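Local structure of Lys-gingipain W83 (Porphyromonas gingivalis, 4ITC) at residues W16-D20 with G101-S105; H26-G31 with G43-E48; G56-P60 with Q155-M159; A68-G74 with L142-Y148. The protein is a lysine-specific cysteine protease, probably a virulence factor, whose isolated adhesin domains, of which this calcium-binding beta sandwich is K1, are hemolytic in vitro. All coordinates share one frame; numbering follows the deposited sequence. Where two conformers were deposited one is given.

Contact 1: residues W16-D20 with G101-S105; sequences WKTID and GNDAS. With CA (calcium ion), chain B; GAI (guanidine), chain G.
Lys17 stretches its side chain across Asn102 at about a right angle, CD and CE passing over the backbone carbonyl. CG stands anti to the backbone N (chi1 176°) and the rest of the chain is extended, which carries NZ to two acceptors. NZ gives a hydrogen bond to Asn102 O at 2.9 Å, approaching from above the carbonyl plane, 60° out of it. NZ also lies 2.9 Å from Asp103 OD1, a salt bridge whose hydrogen bond is weak. The CB of Asp103 points away from strand 17-20, yet its carboxylate end comes back to meet the lysine. Two residues along the strand, on the same side as Lys17, Ile19 sends only CD1 across, resting 3.4 Å from Ala104 N and 4.2 Å from Ala104 CB. Thr18 alternates to the other face, where its OG1 and Trp16 O receive hydrogen bonds from guanidine N1. Asp20 OD1 binds a calcium ion, together with Asp22, Asp24, Asn62 and the carbonyl of His26. At this surface contact, one ammonium group joins an edge strand to the loop after strand 92-98; the adjoining carboxylate probably offsets its charge, while apolar packing comes down to one pair of methyls.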
loop_
_atom_site.group_PDB
_atom_site.type_symbol
_atom_site.label_atom_id
_atom_site.label_comp_id
_atom_site.label_asym_id
_atom_site.label_seq_id
_atom_site.Cartn_x
_atom_site.Cartn_y
_atom_site.Cartn_z
ATOM N N TRP A 16 -13.484 1.543 -2.114
ATOM C CA TRP A 16 -12.382 0.989 -1.318
ATOM C C TRP A 16 -12.675 1.325 0.126
ATOM O O TRP A 16 -13.316 2.314 0.416
ATOM C CB TRP A 16 -11.032 1.558 -1.751
ATOM C CG TRP A 16 -10.552 1.067 -3.085
ATOM C CD1 TRP A 16 -11.160 1.261 -4.311
ATOM C CD2 TRP A 16 -9.345 0.372 -3.347
ATOM N NE1 TRP A 16 -10.418 0.690 -5.297
ATOM C CE2 TRP A 16 -9.289 0.133 -4.731
ATOM C CE3 TRP A 16 -8.318 -0.112 -2.542
ATOM C CZ2 TRP A 16 -8.231 -0.553 -5.329
ATOM C CZ3 TRP A 16 -7.256 -0.798 -3.166
ATOM C CH2 TRP A 16 -7.226 -1.001 -4.518
ATOM N N LYS A 17 -12.221 0.494 1.049
ATOM C CA LYS A 17 -12.400 0.752 2.463
ATOM C C LYS A 17 -11.068 1.085 3.100
ATOM O O LYS A 17 -10.036 0.498 2.736
ATOM C CB LYS A 17 -13.001 -0.481 3.148
ATOM C CG LYS A 17 -13.147 -0.368 4.654
ATOM C CD LYS A 17 -13.949 -1.548 5.157
ATOM C CE LYS A 17 -14.084 -1.525 6.651
ATOM N NZ LYS A 17 -14.828 -2.706 7.151
ATOM N N THR A 18 -11.060 2.044 4.005
ATOM C CA THR A 18 -9.862 2.348 4.782
ATOM C C THR A 18 -10.156 2.094 6.236
ATOM O O THR A 18 -11.273 2.356 6.726
ATOM C CB THR A 18 -9.326 3.778 4.569
ATOM O OG1 THR A 18 -10.384 4.737 4.768
ATOM C CG2 THR A 18 -8.707 3.923 3.194
ATOM N N ILE A 19 -9.178 1.536 6.933
ATOM C CA ILE A 19 -9.269 1.327 8.371
ATOM C C ILE A 19 -8.040 1.918 9.042
ATOM O O ILE A 19 -6.927 1.499 8.815
ATOM C CB ILE A 19 -9.404 -0.136 8.805
ATOM C CG1 ILE A 19 -10.487 -0.865 7.987
ATOM C CG2 ILE A 19 -9.668 -0.190 10.296
ATOM C CD1 ILE A 19 -10.522 -2.349 8.252
ATOM N N ASP A 20 -8.290 2.885 9.916
ATOM C CA ASP A 20 -7.267 3.456 10.770
ATOM C C ASP A 20 -7.305 2.688 12.059
ATOM O O ASP A 20 -7.946 3.117 13.065
ATOM C CB ASP A 20 -7.582 4.936 11.010
ATOM C CG ASP A 20 -6.721 5.580 12.058
ATOM O OD1 ASP A 20 -5.608 5.127 12.343
ATOM O OD2 ASP A 20 -7.202 6.618 12.634
ATOM N N GLY A 101 -15.087 -11.413 5.360
ATOM C CA GLY A 101 -15.416 -10.008 5.463
ATOM C C GLY A 101 -14.257 -9.058 5.220
ATOM O O GLY A 101 -13.180 -9.449 4.846
ATOM N N ASN A 102 -14.556 -7.779 5.397
ATOM C CA ASN A 102 -13.583 -6.716 5.183
ATOM C C ASN A 102 -13.257 -5.903 6.422
ATOM O O ASN A 102 -12.859 -4.735 6.310
ATOM C CB ASN A 102 -13.958 -5.834 3.998
ATOM C CG ASN A 102 -15.221 -5.047 4.203
ATOM O OD1 ASN A 102 -15.662 -4.351 3.260
ATOM N ND2 ASN A 102 -15.826 -5.151 5.361
ATOM N N ASP A 103 -13.378 -6.518 7.593
ATOM C CA ASP A 103 -12.920 -5.856 8.791
ATOM C C ASP A 103 -11.435 -6.214 8.988
ATOM O O ASP A 103 -10.964 -7.204 8.451
ATOM C CB ASP A 103 -13.760 -6.292 9.998
ATOM C CG ASP A 103 -15.131 -5.618 10.034
ATOM O OD1 ASP A 103 -15.428 -4.688 9.244
ATOM O OD2 ASP A 103 -15.925 -5.990 10.933
ATOM N N ALA A 104 -10.693 -5.428 9.757
ATOM C CA ALA A 104 -9.291 -5.733 10.024
ATOM C C ALA A 104 -9.081 -7.170 10.466
ATOM O O ALA A 104 -8.134 -7.832 10.044
ATOM C CB ALA A 104 -8.688 -4.789 11.067
ATOM N N SER A 105 -9.935 -7.638 11.359
ATOM C CA SER A 105 -9.801 -8.979 11.909
ATOM C C SER A 105 -9.982 -10.119 10.919
ATOM O O SER A 105 -9.563 -11.246 11.206
ATOM C CB SER A 105 -10.796 -9.164 13.042
ATOM O OG SER A 105 -12.130 -9.028 12.560
HETATM CA CA CA B . -3.384 5.400 11.867
HETATM C C GAI G . -11.875 5.703 1.303
HETATM N N1 GAI G . -12.008 4.755 2.127
HETATM N N2 GAI G . -12.385 5.640 0.075
HETATM N N3 GAI G . -11.214 6.802 1.677
HETATM O O HOH W 1 -1.041 6.054 11.813
#

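Contact 2: residues H26-G31 with G43-E48; sequences HGWKPG and GCVYSE. With CA (calcium ion), chain B; CA (calcium ion), chain C.
Lys29 and Glu48 meet at about a right angle, with Lys29 NZ 2.7 Å from Glu48 OE2 in a hydrogen-bonded salt bridge. The ammonium comes from above the carboxylate plane, 37° out of it. Before reaching the acid, the lysine passes over the Tyr46 ring: Lys29 CB lies 4.1 Å from the ring centroid, a CH-pi contact over one face. The tyrosine CG sits between its backbone N and carbonyl carbon (chi1 72°), which folds the ring toward strand 29-31 and brings CE1, at the ring edge, to 3.4 Å from Pro30 O. On the other side of the sheet, Trp28 lays its six-membered ring over Ser47 CB, 3.7 Å from the centroid and only 11° off the normal, while Val45 CG2 touches Trp28 CE3 at 3.9 Å.

Water ties these groups together. One molecule links Lys29 NZ, Tyr46 OH and Glu48 OE1; a second joins Glu48 OE2 and its N to Gly27 O; a third spans Pro30 O and Tyr46 OH. Beneath the side chains, Lys29 and Gly31 form hydrogen-bonded pairs with Tyr46 and Cys44, and Pro30 and Val45 make the non-hydrogen-bonded pair between them. Farther out, Ser47 OG is held by His153 and Asn62, and strand 161-171 pairs with the far edge of strand 43-48. This is an antiparallel beta hairpin of the sandwich with a calcium site at each end, His26 O binding one ion and Gly43 O the other.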
loop_
_atom_site.group_PDB
_atom_site.type_symbol
_atom_site.label_atom_id
_atom_site.label_comp_id
_atom_site.label_asym_id
_atom_site.label_seq_id
_atom_site.Cartn_x
_atom_site.Cartn_y
_atom_site.Cartn_z
ATOM N N HIS A 26 -4.794 9.214 11.295
ATOM C CA HIS A 26 -3.962 9.201 10.095
ATOM C C HIS A 26 -4.059 7.828 9.448
ATOM O O HIS A 26 -3.786 6.841 10.086
ATOM C CB HIS A 26 -2.496 9.454 10.441
ATOM C CG HIS A 26 -2.268 10.754 11.111
ATOM N ND1 HIS A 26 -2.021 11.910 10.413
ATOM C CD2 HIS A 26 -2.202 11.075 12.420
ATOM C CE1 HIS A 26 -1.877 12.905 11.274
ATOM N NE2 HIS A 26 -1.973 12.420 12.495
ATOM N N GLY A 27 -4.484 7.781 8.190
ATOM C CA GLY A 27 -4.600 6.515 7.461
ATOM C C GLY A 27 -3.968 6.638 6.094
ATOM O O GLY A 27 -3.220 7.590 5.797
ATOM N N TRP A 28 -4.342 5.708 5.222
ATOM C CA TRP A 28 -3.930 5.788 3.819
ATOM C C TRP A 28 -4.607 7.020 3.199
ATOM O O TRP A 28 -5.800 7.261 3.452
ATOM C CB TRP A 28 -4.344 4.536 3.027
ATOM C CG TRP A 28 -3.509 3.324 3.352
ATOM C CD1 TRP A 28 -3.763 2.340 4.282
ATOM C CD2 TRP A 28 -2.291 2.962 2.711
ATOM N NE1 TRP A 28 -2.754 1.420 4.272
ATOM C CE2 TRP A 28 -1.843 1.762 3.296
ATOM C CE3 TRP A 28 -1.522 3.554 1.701
ATOM C CZ2 TRP A 28 -0.675 1.127 2.897
ATOM C CZ3 TRP A 28 -0.360 2.939 1.302
ATOM C CH2 TRP A 28 0.072 1.729 1.914
ATOM N N LYS A 29 -3.858 7.769 2.409
ATOM C CA LYS A 29 -4.277 9.084 1.882
ATOM C C LYS A 29 -3.912 9.153 0.407
ATOM O O LYS A 29 -2.966 8.536 -0.039
ATOM C CB LYS A 29 -3.500 10.188 2.600
ATOM C CG LYS A 29 -3.894 10.403 4.022
ATOM C CD LYS A 29 -2.884 11.301 4.711
ATOM C CE LYS A 29 -3.178 11.443 6.182
ATOM N NZ LYS A 29 -2.282 12.464 6.786
ATOM N N PRO A 30 -4.632 9.949 -0.355
ATOM C CA PRO A 30 -4.259 10.228 -1.732
ATOM C C PRO A 30 -3.044 11.143 -1.819
ATOM O O PRO A 30 -2.979 12.166 -1.121
ATOM C CB PRO A 30 -5.502 10.962 -2.272
ATOM C CG PRO A 30 -6.094 11.600 -1.078
ATOM C CD PRO A 30 -5.830 10.681 0.074
ATOM N N GLY A 31 -2.115 10.799 -2.711
ATOM C CA GLY A 31 -0.948 11.605 -2.971
ATOM C C GLY A 31 -0.927 11.963 -4.433
ATOM O O GLY A 31 -1.395 11.200 -5.273
ATOM N N GLY A 43 -0.807 10.397 -9.662
ATOM C CA GLY A 43 -1.477 10.074 -8.404
ATOM C C GLY A 43 -1.132 8.710 -7.847
ATOM O O GLY A 43 -0.804 7.780 -8.576
ATOM N N CYS A 44 -1.148 8.628 -6.526
ATOM C CA CYS A 44 -0.931 7.355 -5.821
ATOM C C CYS A 44 -1.582 7.443 -4.462
ATOM O O CYS A 44 -2.351 8.372 -4.214
ATOM C CB CYS A 44 0.535 7.051 -5.689
ATOM S SG CYS A 44 1.494 8.153 -4.643
ATOM N N VAL A 45 -1.330 6.457 -3.588
ATOM C CA VAL A 45 -1.729 6.553 -2.200
ATOM C C VAL A 45 -0.503 6.365 -1.321
ATOM O O VAL A 45 0.488 5.795 -1.730
ATOM C CB VAL A 45 -2.809 5.511 -1.816
ATOM C CG1 VAL A 45 -4.074 5.808 -2.602
ATOM C CG2 VAL A 45 -2.333 4.105 -2.063
ATOM N N TYR A 46 -0.600 6.888 -0.101
ATOM C CA TYR A 46 0.509 6.800 0.828
ATOM C C TYR A 46 0.019 6.726 2.263
ATOM O O TYR A 46 -1.125 7.081 2.591
ATOM C CB TYR A 46 1.465 7.971 0.673
ATOM C CG TYR A 46 0.932 9.289 1.176
ATOM C CD1 TYR A 46 0.056 10.048 0.404
ATOM C CD2 TYR A 46 1.319 9.787 2.392
ATOM C CE1 TYR A 46 -0.395 11.257 0.842
ATOM C CE2 TYR A 46 0.863 11.012 2.857
ATOM C CZ TYR A 46 -0.010 11.746 2.075
ATOM O OH TYR A 46 -0.474 12.985 2.531
ATOM N N SER A 47 0.889 6.195 3.126
ATOM C CA SER A 47 0.621 6.082 4.536
ATOM C C SER A 47 1.888 6.469 5.293
ATOM O O SER A 47 3.013 6.159 4.886
ATOM C CB SER A 47 0.192 4.665 4.870
ATOM O OG SER A 47 -0.005 4.472 6.247
ATOM N N GLU A 48 1.697 7.186 6.411
ATOM C CA GLU A 48 2.763 7.844 7.157
ATOM C C GLU A 48 3.223 7.067 8.387
ATOM O O GLU A 48 2.407 6.686 9.252
ATOM C CB GLU A 48 2.249 9.202 7.642
ATOM C CG GLU A 48 1.860 10.143 6.519
ATOM C CD GLU A 48 0.899 11.217 6.977
ATOM O OE1 GLU A 48 1.307 12.411 6.859
ATOM O OE2 GLU A 48 -0.214 10.892 7.486
HETATM CA CA CA B . -3.384 5.400 11.867
HETATM CA CA CA C . -1.075 6.257 -10.299
HETATM O O HOH W 2 -0.964 8.348 7.146
HETATM O O HOH W 3 -0.163 14.180 5.032
HETATM O O HOH W 4 -2.902 13.780 1.201
HETATM O O HOH W 1 -1.041 6.054 11.813
#

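Contact 3: residues G56-P60 with Q155-M159; sequences GVLTP and QSTDM. With GAI (guanidine), chain E.
The two segments run nearly antiparallel, with end-to-end directions 157° apart, but they form no ladder of backbone bonds. Val57 lies opposite Asp158 and Thr59 opposite Thr157, with CA atoms 5.1 and 5.2 Å apart respectively. The direct hydrogen bond comes from a side chain: Thr157 OG1 donates to Leu58 O at 2.8 Å, from above the carbonyl plane. OG1 is placed there by standing anti to its own backbone N (chi1 -170°). Water completes the other end, one molecule donating to both Pro60 O and Ser156 O, another accepting from Gln155 N and giving Pro60 O a weak bond.

Val57 spreads its two methyls over consecutive residues of the second segment. CG1 approaches Thr157 OG1, while CG2 reaches Asp158 OD1 at 3.4 Å, so across this contact the nearest atoms to its methyls are polar oxygens. Pro60 CD lies 3.4 Å from Ser156 O. Beyond the valine, Asp158 takes a guanidine with two groups: guanidine N3 donates to Asp158 O at 2.9 Å and N2 to Asp158 OD2 at 3.0 Å.

Ser49 makes backbone hydrogen bonds to both Leu58 and Asp158, and Phe50 of strand 50-51 packs on Val57 and Asp158. The contact thus sets the short 50-51/56-57 hairpin against the loop that connects strand 148-153 to strand 161-171.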
loop_
_atom_site.group_PDB
_atom_site.type_symbol
_atom_site.label_atom_id
_atom_site.label_comp_id
_atom_site.label_asym_id
_atom_site.label_seq_id
_atom_site.Cartn_x
_atom_site.Cartn_y
_atom_site.Cartn_z
ATOM N N GLY A 56 4.927 14.515 13.648
ATOM C CA GLY A 56 5.973 13.738 14.286
ATOM C C GLY A 56 5.822 12.235 14.097
ATOM O O GLY A 56 5.180 11.775 13.167
ATOM N N VAL A 57 6.433 11.488 14.988
ATOM C CA VAL A 57 6.501 10.039 14.883
ATOM C C VAL A 57 5.133 9.418 15.063
ATOM O O VAL A 57 4.407 9.735 16.018
ATOM C CB VAL A 57 7.487 9.460 15.926
ATOM C CG1 VAL A 57 7.445 7.939 15.952
ATOM C CG2 VAL A 57 8.876 9.992 15.652
ATOM N N LEU A 58 4.752 8.504 14.162
ATOM C CA LEU A 58 3.506 7.769 14.253
ATOM C C LEU A 58 3.754 6.281 14.396
ATOM O O LEU A 58 4.857 5.816 14.087
ATOM C CB LEU A 58 2.673 8.041 13.000
ATOM C CG LEU A 58 2.395 9.509 12.746
ATOM C CD1 LEU A 58 1.708 9.697 11.407
ATOM C CD2 LEU A 58 1.506 10.025 13.873
ATOM N N THR A 59 2.741 5.552 14.856
ATOM C CA THR A 59 2.760 4.104 14.917
ATOM C C THR A 59 1.540 3.522 14.131
ATOM O O THR A 59 0.576 2.987 14.725
ATOM C CB THR A 59 2.795 3.600 16.365
ATOM O OG1 THR A 59 1.654 4.110 17.066
ATOM C CG2 THR A 59 4.091 4.016 17.049
ATOM N N PRO A 60 1.614 3.592 12.784
ATOM C CA PRO A 60 0.457 3.184 11.974
ATOM C C PRO A 60 0.075 1.713 12.129
ATOM O O PRO A 60 0.943 0.841 12.280
ATOM C CB PRO A 60 0.918 3.437 10.527
ATOM C CG PRO A 60 2.389 3.515 10.614
ATOM C CD PRO A 60 2.695 4.132 11.943
ATOM N N GLN A 155 3.622 -2.149 12.115
ATOM C CA GLN A 155 4.983 -2.472 12.647
ATOM C C GLN A 155 6.032 -1.567 12.007
ATOM O O GLN A 155 7.118 -2.014 11.575
ATOM C CB GLN A 155 5.330 -3.952 12.476
ATOM C CG GLN A 155 4.543 -4.793 13.458
ATOM C CD GLN A 155 4.687 -6.290 13.249
ATOM O OE1 GLN A 155 5.560 -6.761 12.523
ATOM N NE2 GLN A 155 3.826 -7.036 13.896
ATOM N N SER A 156 5.644 -0.290 11.891
ATOM C CA SER A 156 6.448 0.744 11.267
ATOM C C SER A 156 6.422 1.960 12.171
ATOM O O SER A 156 5.401 2.294 12.801
ATOM C CB SER A 156 5.888 1.152 9.892
ATOM O OG SER A 156 5.938 0.066 8.978
ATOM N N THR A 157 7.564 2.610 12.293
ATOM C CA THR A 157 7.567 3.899 12.998
ATOM C C THR A 157 8.809 4.702 12.627
ATOM O O THR A 157 9.894 4.151 12.375
ATOM C CB THR A 157 7.481 3.676 14.526
ATOM O OG1 THR A 157 7.253 4.928 15.175
ATOM C CG2 THR A 157 8.802 3.089 15.072
ATOM N N ASP A 158 8.640 6.007 12.538
ATOM C CA ASP A 158 9.757 6.936 12.473
ATOM C C ASP A 158 10.624 6.819 11.241
ATOM O O ASP A 158 11.828 6.994 11.294
ATOM C CB ASP A 158 10.613 6.814 13.773
ATOM C CG ASP A 158 11.564 7.944 13.929
ATOM O OD1 ASP A 158 11.282 9.078 13.476
ATOM O OD2 ASP A 158 12.614 7.724 14.576
ATOM N N MET A 159 9.977 6.600 10.100
ATOM C CA MET A 159 10.635 6.644 8.807
ATOM C C MET A 159 10.019 7.806 8.046
ATOM O O MET A 159 10.248 8.987 8.432
ATOM C CB MET A 159 10.578 5.286 8.131
ATOM C CG MET A 159 11.549 4.303 8.789
ATOM S SD MET A 159 13.254 4.687 8.361
ATOM C CE MET A 159 14.153 3.872 9.728
HETATM C C GAI E . 15.272 7.975 11.634
HETATM N N1 GAI E . 16.493 8.185 11.356
HETATM N N2 GAI E . 14.670 8.612 12.617
HETATM N N3 GAI E . 14.681 7.066 10.899
HETATM O O HOH W 5 3.404 0.880 13.507
HETATM O O HOH W 6 1.558 -1.929 14.220
#

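Contact 4: residues A68-G74 with L142-Y148; sequences ALDLPNG and LPAGTKY. With GAI (guanidine), chain D.
Leu71 and Leu142 slant across one another and meet through their branch ends, CD1 to CD1 at 3.8 Å. The same Leu71 methyl also rests beside Thr146 CB, so it is flanked by two residues of the opposite loop. Leu69 points the same general way, its CB and CG lying close against the carbonyl of Lys147 while its CD1 is near Thr146 CG2. At the other end Tyr148 swings its ring back, although its CB leaves in the opposite direction: with CG anti to the carbonyl carbon (chi1 -57°), CE1 comes to 3.8 Å from Ala68 CB.

Backbone bonds fix this alignment. Leu69 N donates to Lys147 O at 2.7 Å. Leu71 O is gripped twice, by Gly145 N at 2.9 Å and by Gly74 N at 3.0 Å, the two donors arriving from opposite faces of its plane. Between these bonds a water accepts from Leu71 N and donates to Thr146 O. Pro143 O likewise has two donors, Thr146 N and Thr146 OG1, the latter at 2.7 Å.

In the conformer given, Asn73 OD1 accepts hydrogen bonds from N1 and N3 of a guanidine, which also lies against Ala144 CB. Leu69, Leu71 and Leu142 continue inward onto strand 161-171. Residues 143-146 form a type II beta turn, followed by a classic beta bulge in which Lys147 and Tyr148 both face Ser98: two connecting loops paired at one end of the beta sandwich.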
loop_
_atom_site.group_PDB
_atom_site.type_symbol
_atom_site.label_atom_id
_atom_site.label_comp_id
_atom_site.label_asym_id
_atom_site.label_seq_id
_atom_site.Cartn_x
_atom_site.Cartn_y
_atom_site.Cartn_z
ATOM N N ALA A 68 -15.163 -5.537 -3.161
ATOM C CA ALA A 68 -15.350 -6.970 -3.223
ATOM C C ALA A 68 -14.928 -7.525 -4.571
ATOM O O ALA A 68 -15.208 -6.930 -5.612
ATOM C CB ALA A 68 -16.816 -7.310 -2.970
ATOM N N LEU A 69 -14.348 -8.716 -4.532
ATOM C CA LEU A 69 -13.750 -9.375 -5.673
ATOM C C LEU A 69 -14.453 -10.717 -5.941
ATOM O O LEU A 69 -15.013 -11.334 -5.041
ATOM C CB LEU A 69 -12.277 -9.644 -5.394
ATOM C CG LEU A 69 -11.418 -8.470 -4.921
ATOM C CD1 LEU A 69 -10.037 -8.938 -4.486
ATOM C CD2 LEU A 69 -11.284 -7.412 -6.002
ATOM N N ASP A 70 -14.446 -11.114 -7.225
ATOM C CA ASP A 70 -15.021 -12.379 -7.691
ATOM C C ASP A 70 -13.906 -13.203 -8.299
ATOM O O ASP A 70 -13.506 -12.993 -9.448
ATOM C CB ASP A 70 -16.095 -12.079 -8.767
ATOM C CG ASP A 70 -16.807 -13.328 -9.264
ATOM O OD1 ASP A 70 -16.871 -14.319 -8.509
ATOM O OD2 ASP A 70 -17.328 -13.267 -10.404
ATOM N N LEU A 71 -13.386 -14.131 -7.496
ATOM C CA LEU A 71 -12.184 -14.867 -7.859
ATOM C C LEU A 71 -12.366 -16.342 -7.570
ATOM O O LEU A 71 -11.668 -16.923 -6.722
ATOM C CB LEU A 71 -11.006 -14.295 -7.063
ATOM C CG LEU A 71 -10.598 -12.871 -7.454
ATOM C CD1 LEU A 71 -9.534 -12.342 -6.473
ATOM C CD2 LEU A 71 -10.090 -12.779 -8.866
ATOM N N PRO A 72 -13.348 -16.964 -8.238
ATOM C CA PRO A 72 -13.647 -18.375 -7.921
ATOM C C PRO A 72 -12.500 -19.348 -8.167
ATOM O O PRO A 72 -12.435 -20.391 -7.507
ATOM C CB PRO A 72 -14.848 -18.698 -8.847
ATOM C CG PRO A 72 -14.716 -17.729 -9.973
ATOM C CD PRO A 72 -14.120 -16.464 -9.391
ATOM N N ASN A 73 -11.593 -19.069 -9.089
ATOM C CA ASN A 73 -10.360 -19.886 -9.181
ATOM C C ASN A 73 -9.116 -19.022 -9.006
ATOM O O ASN A 73 -8.084 -19.253 -9.637
ATOM C CB ASN A 73 -10.276 -20.682 -10.489
ATOM C CG ASN A 73 -11.077 -21.988 -10.468
ATOM O OD1 ASN A 73 -11.194 -22.714 -9.455
ATOM N ND2 ASN A 73 -11.612 -22.312 -11.623
ATOM N N GLY A 74 -9.232 -18.033 -8.134
ATOM C CA GLY A 74 -8.063 -17.237 -7.738
ATOM C C GLY A 74 -7.738 -16.188 -8.770
ATOM O O GLY A 74 -8.457 -15.985 -9.730
ATOM N N LEU A 142 -3.446 -14.791 -5.577
ATOM C CA LEU A 142 -4.601 -14.666 -4.706
ATOM C C LEU A 142 -5.326 -16.004 -4.666
ATOM O O LEU A 142 -5.621 -16.572 -5.701
ATOM C CB LEU A 142 -5.550 -13.602 -5.210
ATOM C CG LEU A 142 -4.972 -12.191 -5.356
ATOM C CD1 LEU A 142 -6.000 -11.186 -5.824
ATOM C CD2 LEU A 142 -4.398 -11.739 -4.023
ATOM N N PRO A 143 -5.539 -16.545 -3.484
ATOM C CA PRO A 143 -6.243 -17.843 -3.415
ATOM C C PRO A 143 -7.652 -17.813 -3.997
ATOM O O PRO A 143 -8.359 -16.775 -4.035
ATOM C CB PRO A 143 -6.313 -18.113 -1.909
ATOM C CG PRO A 143 -5.246 -17.281 -1.295
ATOM C CD PRO A 143 -5.070 -16.079 -2.155
ATOM N N ALA A 144 -8.111 -18.983 -4.424
ATOM C CA ALA A 144 -9.503 -19.125 -4.852
ATOM C C ALA A 144 -10.450 -18.724 -3.704
ATOM O O ALA A 144 -10.228 -19.105 -2.550
ATOM C CB ALA A 144 -9.754 -20.583 -5.227
ATOM N N GLY A 145 -11.528 -18.005 -4.039
ATOM C CA GLY A 145 -12.488 -17.545 -3.054
ATOM C C GLY A 145 -12.137 -16.245 -2.362
ATOM O O GLY A 145 -12.885 -15.796 -1.485
ATOM N N THR A 146 -11.018 -15.642 -2.743
ATOM C CA THR A 146 -10.649 -14.331 -2.194
ATOM C C THR A 146 -11.742 -13.347 -2.547
ATOM O O THR A 146 -12.114 -13.204 -3.720
ATOM C CB THR A 146 -9.309 -13.881 -2.760
ATOM O OG1 THR A 146 -8.287 -14.751 -2.266
ATOM C CG2 THR A 146 -8.969 -12.435 -2.341
ATOM N N LYS A 147 -12.229 -12.631 -1.546
ATOM C CA LYS A 147 -13.239 -11.601 -1.760
ATOM C C LYS A 147 -12.654 -10.210 -1.577
ATOM O O LYS A 147 -13.055 -9.257 -2.247
ATOM C CB LYS A 147 -14.374 -11.821 -0.780
ATOM C CG LYS A 147 -15.626 -11.030 -1.071
ATOM C CD LYS A 147 -16.678 -11.421 -0.039
ATOM C CE LYS A 147 -18.090 -11.141 -0.498
ATOM N NZ LYS A 147 -18.209 -9.791 -1.055
ATOM N N TYR A 148 -11.701 -10.071 -0.669
ATOM C CA TYR A 148 -11.051 -8.759 -0.469
ATOM C C TYR A 148 -9.559 -8.895 -0.334
ATOM O O TYR A 148 -9.073 -9.890 0.232
ATOM C CB TYR A 148 -11.564 -8.080 0.810
ATOM C CG TYR A 148 -13.053 -7.866 0.866
ATOM C CD1 TYR A 148 -13.642 -6.760 0.258
ATOM C CD2 TYR A 148 -13.862 -8.757 1.552
ATOM C CE1 TYR A 148 -15.001 -6.571 0.325
ATOM C CE2 TYR A 148 -15.243 -8.573 1.604
ATOM C CZ TYR A 148 -15.774 -7.481 0.989
ATOM O OH TYR A 148 -17.168 -7.270 1.032
HETATM C C GAI D . -9.994 -24.067 -6.589
HETATM N N1 GAI D . -9.324 -23.990 -7.651
HETATM N N2 GAI D . -9.480 -24.409 -5.412
HETATM N N3 GAI D . -11.273 -23.775 -6.644
HETATM O O HOH W 7 -14.042 -14.770 -4.763
#

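Overall arrangement
From the N terminus, strand 17-20 opens contact 1, whose loop closes only at residues 101-105. Nested within it, contact 2 closes the short hairpin 26-31/43-48; the two touch where Asp20 and His26 share a calcium ion. Contact 3 opens next at residues 56-60 and contact 4 at 68-74, both inside the loop of contact 1 but closing beyond it, so each crosses contact 1. Contact 4 closes first, at 142-148, and is therefore nested in contact 3, which closes at 155-159. Contact 3 packs on contact 2 through Leu58 and Pro60, whereas contact 4 meets contact 1 through Tyr148. Contacts 3 and 4, centres about 32 Å apart, tie loops on opposite sides of the chain's centre.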